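Local coordinates for protein putative mandelate racemase (Bordetella bronchiseptica, PDB 3OZY) that is of unknown function but, as a magnesium-binding member of the enolase superfamily, probably abstracts a proton next to the carboxylate of a sugar-acid substrate, at residues L206-A211 with I232-G237; C223-E228 with V273-A278; E254-Y257 with A261-D264; A289-A294 with L299-H304. All blocks are in the same frame, centred on the assembly; numbering follows the deposited sequence. Where two conformers were deposited one is given.

From the N terminus, the first loop to close is that of contact 1, where the start of helix 208-220 meets the start of helix 235-242. Contact 2 opens before that loop is complete, at strand 225-227, so the two cross; it closes only at 273-278, beyond strand 249-252, the neighbour of 225-227. Contact 3, a short local closure of the 254-257 loop on helix 258-267, lies wholly within the span of contact 2 and shares the magnesium ion and its waters with it. Contact 4 follows in series, folding helix 284-296 back on strand 300-301, which pairs with strand 273-274. Contact 1 thus joins two helices, contact 2 two strand regions, contacts 3 and 4 helix to loop and strand.

Contact 1: L206-A211 with I232-G237; sequences LGRHDA and IDDIEG. With ACY (acetic acid), chain G.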
# COMPACT_ATOMS: atom_id res chain seq x y z
N LEU A 206 4.19 -12.08 16.41
CA LEU A 206 5.34 -12.27 17.28
C LEU A 206 6.47 -11.32 16.96
O LEU A 206 6.61 -10.88 15.81
CB LEU A 206 5.88 -13.70 17.13
CG LEU A 206 4.87 -14.80 17.43
CD1 LEU A 206 5.42 -16.16 17.00
CD2 LEU A 206 4.51 -14.82 18.92
N GLY A 207 7.27 -11.01 17.97
CA GLY A 207 8.55 -10.38 17.77
C GLY A 207 9.63 -11.42 17.48
O GLY A 207 9.38 -12.62 17.57
N ARG A 208 10.83 -10.96 17.16
CA ARG A 208 11.89 -11.86 16.73
C ARG A 208 12.26 -12.93 17.75
O ARG A 208 12.42 -14.10 17.40
CB ARG A 208 13.15 -11.09 16.36
CG ARG A 208 13.01 -10.23 15.12
CD ARG A 208 14.24 -9.35 14.98
NE ARG A 208 14.25 -8.56 13.76
CZ ARG A 208 15.26 -7.78 13.41
NH1 ARG A 208 16.33 -7.68 14.19
NH2 ARG A 208 15.19 -7.10 12.27
N HIS A 209 12.40 -12.54 19.01
CA HIS A 209 12.86 -13.49 20.02
C HIS A 209 11.82 -14.54 20.35
O HIS A 209 12.15 -15.72 20.45
CB HIS A 209 13.39 -12.74 21.24
CG HIS A 209 14.54 -11.86 20.88
ND1 HIS A 209 14.38 -10.55 20.49
CD2 HIS A 209 15.85 -12.15 20.71
CE1 HIS A 209 15.55 -10.05 20.14
NE2 HIS A 209 16.46 -11.00 20.27
N ASP A 210 10.57 -14.12 20.47
CA ASP A 210 9.50 -15.09 20.66
C ASP A 210 9.35 -15.98 19.43
O ASP A 210 9.03 -17.16 19.55
CB ASP A 210 8.16 -14.39 20.95
CG ASP A 210 8.09 -13.81 22.36
OD1 ASP A 210 8.83 -14.27 23.25
OD2 ASP A 210 7.27 -12.89 22.58
N ALA A 211 9.58 -15.44 18.23
CA ALA A 211 9.52 -16.25 17.03
C ALA A 211 10.65 -17.29 16.99
O ALA A 211 10.43 -18.43 16.59
CB ALA A 211 9.54 -15.38 15.77
N ILE A 232 5.26 -8.23 8.45
CA ILE A 232 5.76 -8.31 7.07
C ILE A 232 6.72 -7.18 6.74
O ILE A 232 7.38 -7.21 5.71
CB ILE A 232 4.62 -8.33 6.01
CG1 ILE A 232 4.15 -6.92 5.63
CG2 ILE A 232 3.47 -9.22 6.47
CD1 ILE A 232 3.35 -6.23 6.71
N ASP A 233 6.80 -6.18 7.62
CA ASP A 233 7.72 -5.07 7.44
C ASP A 233 9.14 -5.37 7.91
O ASP A 233 10.06 -4.59 7.64
CB ASP A 233 7.18 -3.83 8.14
CG ASP A 233 5.96 -3.27 7.44
OD1 ASP A 233 5.99 -3.20 6.20
OD2 ASP A 233 4.98 -2.91 8.13
N ASP A 234 9.32 -6.48 8.63
CA ASP A 234 10.63 -6.83 9.18
C ASP A 234 11.29 -7.93 8.34
O ASP A 234 11.27 -9.12 8.70
CB ASP A 234 10.47 -7.29 10.63
CG ASP A 234 11.78 -7.61 11.28
OD1 ASP A 234 12.84 -7.33 10.66
OD2 ASP A 234 11.77 -8.14 12.41
N ILE A 235 11.86 -7.55 7.20
CA ILE A 235 12.49 -8.52 6.32
C ILE A 235 13.67 -9.23 7.00
O ILE A 235 13.82 -10.46 6.92
CB ILE A 235 12.94 -7.88 4.99
CG1 ILE A 235 11.71 -7.33 4.25
CG2 ILE A 235 13.64 -8.90 4.12
CD1 ILE A 235 12.02 -6.62 2.94
N GLU A 236 14.51 -8.45 7.68
CA GLU A 236 15.69 -9.01 8.35
C GLU A 236 15.33 -10.07 9.40
O GLU A 236 16.03 -11.07 9.55
CB GLU A 236 16.53 -7.88 8.96
CG GLU A 236 17.65 -8.31 9.91
CD GLU A 236 18.80 -9.04 9.23
OE1 GLU A 236 18.73 -9.29 8.01
OE2 GLU A 236 19.79 -9.36 9.93
N GLY A 237 14.23 -9.85 10.12
CA GLY A 237 13.78 -10.84 11.08
C GLY A 237 13.50 -12.18 10.44
O GLY A 237 13.79 -13.24 11.02
C ACY G . 10.95 -7.28 17.44
O ACY G . 11.51 -7.47 18.54
OXT ACY G . 10.71 -8.19 16.63
CH3 ACY G . 10.54 -5.90 17.05
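Asp234 and Arg208 form a side-on salt bridge between the starts of two successive barrel helices. The carboxylate of Asp234, its CG anti to the backbone N (chi1 -178°), is swung across to the guanidinium edge, where each oxygen takes one nitrogen. Arg208 NE reaches Asp234 OD2 at 2.9 Å on the syn lone pair of that oxygen, and Arg208 NH2 reaches Asp234 OD1 at 2.9 Å along an almost straight N-H line (178°). The two planes lie 27° apart, nearly flat with each other, and the double grip should fix the rotation of both groups. Two residues on, Glu236 brings its CG to 3.6 Å from Arg208 NH2; its carboxylate bends away and pairs instead with Arg239. Gly237 comes last: its CA lies 3.5 Å from Arg208 NE, while its N donates to Asp234 OD1 at 2.9 Å from above the carboxylate plane. Asp234 is thus both helix N-cap and ion-pair partner, and OD1 carries two donors. In 206-211, Arg208 N donates to OXT of an acetic acid molecule, probably from the crystallisation liquor, at 2.8 Å, just after the Gly207 N-cap, where the helix start probably favours an anion. The contact joins the N-terminal ends of helices 208-220 and 235-242, which flank strand 225-227 along the chain; Arg208 also touches Ile240, and Ala211 packs on Leu241.

Contact 2: C223-E228 with V273-A278; sequences CYWFEE and VLQADA. With MG (magnesium ion), chain C.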
# COMPACT_ATOMS: atom_id res chain seq x y z
N CYS A 223 6.98 -29.30 11.93
CA CYS A 223 6.03 -28.49 11.16
C CYS A 223 6.52 -28.16 9.75
O CYS A 223 7.71 -27.94 9.52
CB CYS A 223 5.70 -27.20 11.91
SG CYS A 223 4.79 -27.49 13.44
N TYR A 224 5.58 -28.11 8.81
CA TYR A 224 5.90 -27.85 7.41
C TYR A 224 6.36 -26.41 7.17
O TYR A 224 7.36 -26.17 6.47
CB TYR A 224 4.68 -28.18 6.55
CG TYR A 224 4.95 -28.18 5.06
CD1 TYR A 224 5.48 -29.31 4.43
CD2 TYR A 224 4.67 -27.07 4.28
CE1 TYR A 224 5.73 -29.31 3.07
CE2 TYR A 224 4.92 -27.07 2.92
CZ TYR A 224 5.44 -28.18 2.32
OH TYR A 224 5.69 -28.17 0.96
N TRP A 225 5.63 -25.44 7.72
CA TRP A 225 6.01 -24.04 7.59
C TRP A 225 5.53 -23.20 8.76
O TRP A 225 4.66 -23.63 9.52
CB TRP A 225 5.59 -23.44 6.23
CG TRP A 225 4.13 -23.05 5.98
CD1 TRP A 225 3.25 -22.42 6.83
CD2 TRP A 225 3.47 -23.17 4.72
NE1 TRP A 225 2.05 -22.19 6.16
CE2 TRP A 225 2.17 -22.63 4.87
CE3 TRP A 225 3.85 -23.69 3.48
CZ2 TRP A 225 1.25 -22.62 3.81
CZ3 TRP A 225 2.94 -23.67 2.44
CH2 TRP A 225 1.66 -23.14 2.61
N PHE A 226 6.15 -22.02 8.88
CA PHE A 226 5.88 -21.00 9.89
C PHE A 226 5.49 -19.77 9.07
O PHE A 226 6.35 -19.11 8.46
CB PHE A 226 7.18 -20.74 10.66
CG PHE A 226 7.04 -19.94 11.93
CD1 PHE A 226 5.82 -19.54 12.43
CD2 PHE A 226 8.19 -19.63 12.66
CE1 PHE A 226 5.74 -18.85 13.64
CE2 PHE A 226 8.13 -18.94 13.84
CZ PHE A 226 6.91 -18.54 14.34
N GLU A 227 4.19 -19.46 9.04
CA GLU A 227 3.63 -18.42 8.18
C GLU A 227 3.43 -17.11 8.95
O GLU A 227 2.99 -17.13 10.11
CB GLU A 227 2.31 -18.92 7.60
CG GLU A 227 1.48 -17.87 6.91
CD GLU A 227 0.31 -18.47 6.17
OE1 GLU A 227 0.25 -19.71 6.04
OE2 GLU A 227 -0.55 -17.70 5.70
N GLU A 228 3.73 -15.99 8.30
CA GLU A 228 3.70 -14.66 8.93
C GLU A 228 4.19 -14.70 10.37
O GLU A 228 3.51 -14.27 11.30
CB GLU A 228 2.31 -14.01 8.83
CG GLU A 228 1.94 -13.58 7.41
CD GLU A 228 0.84 -12.55 7.40
OE1 GLU A 228 -0.05 -12.61 8.29
OE2 GLU A 228 0.85 -11.66 6.52
N VAL A 273 8.94 -19.90 1.36
CA VAL A 273 7.67 -20.10 0.67
C VAL A 273 7.02 -18.74 0.44
O VAL A 273 6.66 -18.04 1.39
CB VAL A 273 6.72 -21.00 1.49
CG1 VAL A 273 5.34 -21.04 0.85
CG2 VAL A 273 7.30 -22.40 1.65
N LEU A 274 6.89 -18.39 -0.84
CA LEU A 274 6.21 -17.16 -1.23
C LEU A 274 4.72 -17.45 -1.30
O LEU A 274 4.31 -18.40 -1.96
CB LEU A 274 6.70 -16.69 -2.60
CG LEU A 274 8.13 -16.15 -2.72
CD1 LEU A 274 9.18 -17.25 -2.51
CD2 LEU A 274 8.29 -15.51 -4.09
N GLN A 275 3.91 -16.63 -0.64
CA GLN A 275 2.48 -16.92 -0.56
C GLN A 275 1.60 -15.90 -1.28
O GLN A 275 0.42 -15.75 -0.99
CB GLN A 275 2.05 -17.08 0.90
CG GLN A 275 2.80 -18.20 1.62
CD GLN A 275 2.29 -18.37 3.02
OE1 GLN A 275 2.43 -17.47 3.86
NE2 GLN A 275 1.68 -19.51 3.30
N ALA A 276 2.19 -15.23 -2.27
CA ALA A 276 1.44 -14.29 -3.11
C ALA A 276 0.13 -14.92 -3.60
O ALA A 276 0.14 -15.99 -4.21
CB ALA A 276 2.28 -13.86 -4.29
N ASP A 277 -0.96 -14.22 -3.34
CA ASP A 277 -2.32 -14.65 -3.68
C ASP A 277 -2.69 -13.95 -4.99
O ASP A 277 -2.57 -12.73 -5.10
CB ASP A 277 -3.23 -14.20 -2.53
CG ASP A 277 -4.70 -14.60 -2.69
OD1 ASP A 277 -5.19 -14.82 -3.81
OD2 ASP A 277 -5.39 -14.64 -1.64
N ALA A 278 -3.13 -14.71 -5.99
CA ALA A 278 -3.53 -14.10 -7.26
C ALA A 278 -4.57 -12.99 -7.08
O ALA A 278 -4.64 -12.07 -7.90
CB ALA A 278 -4.06 -15.15 -8.22
MG MG C . -2.15 -16.50 6.72
O HOH W 1 -1.07 -15.08 8.05
O HOH W 2 -3.96 -15.26 7.62
O HOH W 3 -3.85 -17.82 5.74
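Gln275, just past strand 273-274, reaches toward Trp225 and Glu227, and it has the largest share of the contact. From CB, its CG turns anti to the carbonyl carbon (chi1 -59°) and the chain runs on straight, so the amide is delivered between the indole and the carboxylate. Its CD lies 3.7 Å from Glu227 CD. At the tip the two branches part: Gln275 OE1 rests 3.2 Å from Glu227 CG, while Gln275 NE2 donates to Glu227 OE1 at 3.1 Å in a fairly straight bond (168°). The donor comes from above the carboxylate plane, and the amide stands steeply to it, 79° between the planes. The same NE2 comes to 3.2 Å from Trp225 CZ2, near the rim of the indole. Lys171 makes a salt bridge to Glu227 OE1, leaving the other oxygen for the metal: Glu227 OE2 binds magnesium at 2.2 Å, with Asp201, Glu254 and three waters completing the shell. Gln275 is thus a second-shell residue that probably helps to hold a metal ligand in place. Two residues earlier, Val273 CG1 packs 3.9 Å from Trp225 CZ3. Strands 225-227 and 273-274 are not paired directly; strand 249-252 runs between them in the parallel barrel, and Ala251 touches both Val273 and Gln275.

Contact 3: E254-Y257 with A261-D264; sequences ENLY and AFND. With MG (magnesium ion), chain C.
In the loop that leaves barrel strand 249-252 on its way into helix 258-267, Leu256 folds back on Ala261 and Phe262 of that helix. Leu256 CB does most of the touching: it sits 3.8 Å from Ala261 CB and equally 3.8 Å from Phe262 CZ, filling the angle between the small methyl and the end of the ring. With CG anti to the carbonyl carbon (chi1 -65°), the Leu256 branch passes on along the ring and brings its CD1 to 4.0 Å from Phe262 CE1. Beside it Tyr257 takes part through its backbone, its O lying 3.4 Å from Ala261 CB, whereas its ring turns off to the other side and its hydroxyl bonds to that of Tyr56. In enolase-superfamily barrels the metal ligands stand at the C-terminal ends of successive strands; here Glu254, just past strand 249-252, is one of them. Its OE2 binds magnesium at 2.2 Å, and its OE1, 3.4 Å from the metal, instead accepts a hydrogen bond from metal-bound water 2 at 2.6 Å, so the carboxylate is held at both oxygens. Asp201 and Glu227 supply the other protein ligands. Next in the chain, Asn255 uses its amide to bond Glu228 and Arg280. His99 of the second subunit packs on Leu256 and Tyr257.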
# COMPACT_ATOMS: atom_id res chain seq x y z
N GLU A 254 0.59 -13.18 2.07
CA GLU A 254 -0.77 -12.68 1.89
C GLU A 254 -0.85 -11.17 2.04
O GLU A 254 -1.75 -10.54 1.49
CB GLU A 254 -1.76 -13.37 2.82
CG GLU A 254 -1.72 -12.87 4.24
CD GLU A 254 -2.42 -13.82 5.16
OE1 GLU A 254 -3.35 -13.39 5.87
OE2 GLU A 254 -2.04 -15.00 5.16
N ASN A 255 0.10 -10.58 2.76
CA ASN A 255 0.07 -9.14 3.00
C ASN A 255 1.22 -8.38 2.35
O ASN A 255 1.45 -7.21 2.66
CB ASN A 255 -0.06 -8.86 4.50
CG ASN A 255 -1.44 -9.21 5.02
OD1 ASN A 255 -2.44 -8.76 4.47
ND2 ASN A 255 -1.49 -10.05 6.05
N LEU A 256 1.91 -9.05 1.43
CA LEU A 256 2.94 -8.45 0.59
C LEU A 256 2.40 -8.35 -0.82
O LEU A 256 1.65 -9.21 -1.27
CB LEU A 256 4.20 -9.32 0.60
CG LEU A 256 4.90 -9.44 1.94
CD1 LEU A 256 5.97 -10.51 1.85
CD2 LEU A 256 5.51 -8.10 2.34
N TYR A 257 2.78 -7.29 -1.52
CA TYR A 257 2.17 -6.95 -2.80
C TYR A 257 3.17 -6.81 -3.93
O TYR A 257 4.20 -6.14 -3.78
CB TYR A 257 1.38 -5.64 -2.66
CG TYR A 257 0.20 -5.78 -1.72
CD1 TYR A 257 -1.06 -6.13 -2.20
CD2 TYR A 257 0.34 -5.55 -0.35
CE1 TYR A 257 -2.13 -6.27 -1.35
CE2 TYR A 257 -0.74 -5.70 0.51
CZ TYR A 257 -1.98 -6.05 0.00
OH TYR A 257 -3.08 -6.20 0.82
N ALA A 261 7.88 -6.95 -3.77
CA ALA A 261 7.98 -7.31 -2.35
C ALA A 261 8.76 -8.61 -2.20
O ALA A 261 9.66 -8.73 -1.36
CB ALA A 261 6.59 -7.45 -1.74
N PHE A 262 8.40 -9.59 -3.02
CA PHE A 262 9.03 -10.90 -2.92
C PHE A 262 10.49 -10.88 -3.35
O PHE A 262 11.31 -11.60 -2.78
CB PHE A 262 8.17 -11.96 -3.64
CG PHE A 262 6.81 -12.09 -3.03
CD1 PHE A 262 6.62 -12.87 -1.90
CD2 PHE A 262 5.75 -11.36 -3.51
CE1 PHE A 262 5.36 -12.97 -1.30
CE2 PHE A 262 4.50 -11.42 -2.92
CZ PHE A 262 4.30 -12.23 -1.81
N ASN A 263 10.81 -10.04 -4.33
CA ASN A 263 12.20 -9.87 -4.74
C ASN A 263 13.04 -9.35 -3.57
O ASN A 263 14.15 -9.82 -3.34
CB ASN A 263 12.28 -8.93 -5.94
CG ASN A 263 13.72 -8.64 -6.35
OD1 ASN A 263 14.20 -7.50 -6.21
ND2 ASN A 263 14.40 -9.65 -6.84
N ASP A 264 12.49 -8.41 -2.81
CA ASP A 264 13.21 -7.91 -1.65
C ASP A 264 13.45 -9.01 -0.61
O ASP A 264 14.52 -9.07 -0.02
CB ASP A 264 12.48 -6.73 -1.02
CG ASP A 264 12.68 -5.44 -1.78
OD1 ASP A 264 13.66 -5.35 -2.56
OD2 ASP A 264 11.87 -4.52 -1.60
MG MG C . -2.15 -16.50 6.72
O HOH W 2 -3.96 -15.26 7.62
O HOH W 1 -1.07 -15.08 8.05
O HOH W 3 -3.85 -17.82 5.74

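Contact 4: A289-A294 with L299-H304; sequences AISASA and LAWNPH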
# COMPACT_ATOMS: atom_id res chain seq x y z
N ALA A 289 4.12 -14.43 -12.46
CA ALA A 289 5.49 -13.94 -12.45
C ALA A 289 6.16 -14.28 -11.12
O ALA A 289 7.33 -14.65 -11.08
CB ALA A 289 5.50 -12.44 -12.67
N ILE A 290 5.41 -14.16 -10.03
CA ILE A 290 5.95 -14.46 -8.70
C ILE A 290 6.27 -15.94 -8.57
O ILE A 290 7.32 -16.31 -8.03
CB ILE A 290 5.01 -13.95 -7.59
CG1 ILE A 290 4.92 -12.43 -7.64
CG2 ILE A 290 5.51 -14.40 -6.22
CD1 ILE A 290 3.77 -11.86 -6.83
N SER A 291 5.39 -16.80 -9.07
CA SER A 291 5.63 -18.24 -9.03
C SER A 291 6.90 -18.61 -9.78
O SER A 291 7.72 -19.41 -9.32
CB SER A 291 4.42 -18.98 -9.61
OG SER A 291 4.66 -20.37 -9.70
N ALA A 292 7.07 -18.01 -10.96
CA ALA A 292 8.26 -18.24 -11.76
C ALA A 292 9.52 -17.77 -11.04
O ALA A 292 10.54 -18.48 -11.04
CB ALA A 292 8.14 -17.53 -13.10
N SER A 293 9.45 -16.60 -10.42
CA SER A 293 10.59 -16.04 -9.72
C SER A 293 10.98 -16.88 -8.50
O SER A 293 12.16 -17.00 -8.18
CB SER A 293 10.33 -14.59 -9.32
OG SER A 293 9.99 -13.84 -10.47
N ALA A 294 9.99 -17.46 -7.82
CA ALA A 294 10.27 -18.37 -6.72
C ALA A 294 11.06 -19.57 -7.23
O ALA A 294 12.07 -19.96 -6.65
CB ALA A 294 8.99 -18.82 -6.05
N LEU A 299 13.08 -21.68 -4.58
CA LEU A 299 12.13 -21.52 -3.49
C LEU A 299 10.76 -21.99 -3.97
O LEU A 299 10.58 -22.34 -5.13
CB LEU A 299 12.07 -20.05 -3.06
CG LEU A 299 13.43 -19.44 -2.68
CD1 LEU A 299 13.26 -17.95 -2.42
CD2 LEU A 299 14.04 -20.14 -1.48
N ALA A 300 9.77 -21.97 -3.07
CA ALA A 300 8.44 -22.47 -3.39
C ALA A 300 7.45 -21.32 -3.46
O ALA A 300 7.60 -20.32 -2.76
CB ALA A 300 8.00 -23.49 -2.34
N TRP A 301 6.43 -21.47 -4.31
CA TRP A 301 5.25 -20.61 -4.29
C TRP A 301 4.05 -21.47 -3.92
O TRP A 301 3.75 -22.43 -4.63
CB TRP A 301 5.02 -19.93 -5.65
CG TRP A 301 3.72 -19.18 -5.72
CD1 TRP A 301 3.41 -18.01 -5.08
CD2 TRP A 301 2.56 -19.54 -6.48
NE1 TRP A 301 2.12 -17.62 -5.40
CE2 TRP A 301 1.58 -18.55 -6.25
CE3 TRP A 301 2.24 -20.61 -7.32
CZ2 TRP A 301 0.32 -18.60 -6.84
CZ3 TRP A 301 0.99 -20.65 -7.90
CH2 TRP A 301 0.04 -19.65 -7.66
N ASN A 302 3.41 -21.13 -2.80
CA ASN A 302 2.20 -21.80 -2.31
C ASN A 302 1.29 -20.65 -1.88
O ASN A 302 1.50 -20.06 -0.82
CB ASN A 302 2.51 -22.69 -1.11
CG ASN A 302 3.46 -23.82 -1.44
OD1 ASN A 302 4.63 -23.81 -1.04
ND2 ASN A 302 2.97 -24.81 -2.16
N PRO A 303 0.31 -20.30 -2.72
CA PRO A 303 -0.45 -19.06 -2.47
C PRO A 303 -1.35 -19.14 -1.24
O PRO A 303 -1.88 -20.19 -0.90
CB PRO A 303 -1.33 -18.92 -3.72
CG PRO A 303 -1.47 -20.32 -4.22
CD PRO A 303 -0.10 -20.93 -3.99
N HIS A 304 -1.52 -17.99 -0.61
CA HIS A 304 -2.69 -17.74 0.22
C HIS A 304 -3.91 -17.70 -0.72
O HIS A 304 -3.81 -17.19 -1.85
CB HIS A 304 -2.49 -16.39 0.92
CG HIS A 304 -3.71 -15.86 1.60
ND1 HIS A 304 -4.70 -15.16 0.93
CD2 HIS A 304 -4.09 -15.89 2.90
CE1 HIS A 304 -5.64 -14.80 1.78
NE2 HIS A 304 -5.29 -15.23 2.99
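Trp301 lays its indole against the helix at Ser291, and Ala294 fills the corner one turn further along. The flat ring is packed on both faces: Pro303 CD sits 3.6 Å above its centre on one, and Ser291 CB lies over the other, offset toward the rim. A chi1 of 174° holds the Ser291 hydroxyl above the CE3 rim of the six-membered ring, on the same side as CB, with OG 3.4 Å from Trp301 CE3. The CG2 methyl of Ile290 meets the ring at another place, 4.3 Å from Trp301 CD1. Ala294 is the small bump that fits against the backbone of Ala300 and Trp301: its CB lies 3.9 Å from Ala300 O and 4.1 Å from Trp301 CB, with Leu299 CB a little farther off. Where the helix turns back into the strand, Leu299 N donates to Ala294 O at 2.9 Å (158°), from above the carbonyl plane. This is the second half of a beta-alpha-beta unit, in which helix 284-296 covers strands 273-274 and 300-301; Ile290 and Ala294 also touch Leu274, while helix 309-321 borders Trp301 through Leu318 and Val319. The fit rests largely on van der Waals contact, with one backbone bond joining the two segments. The indole N-H is satisfied elsewhere, by Ala276 O, and that bond together with the two packed faces should fix how the ring is turned.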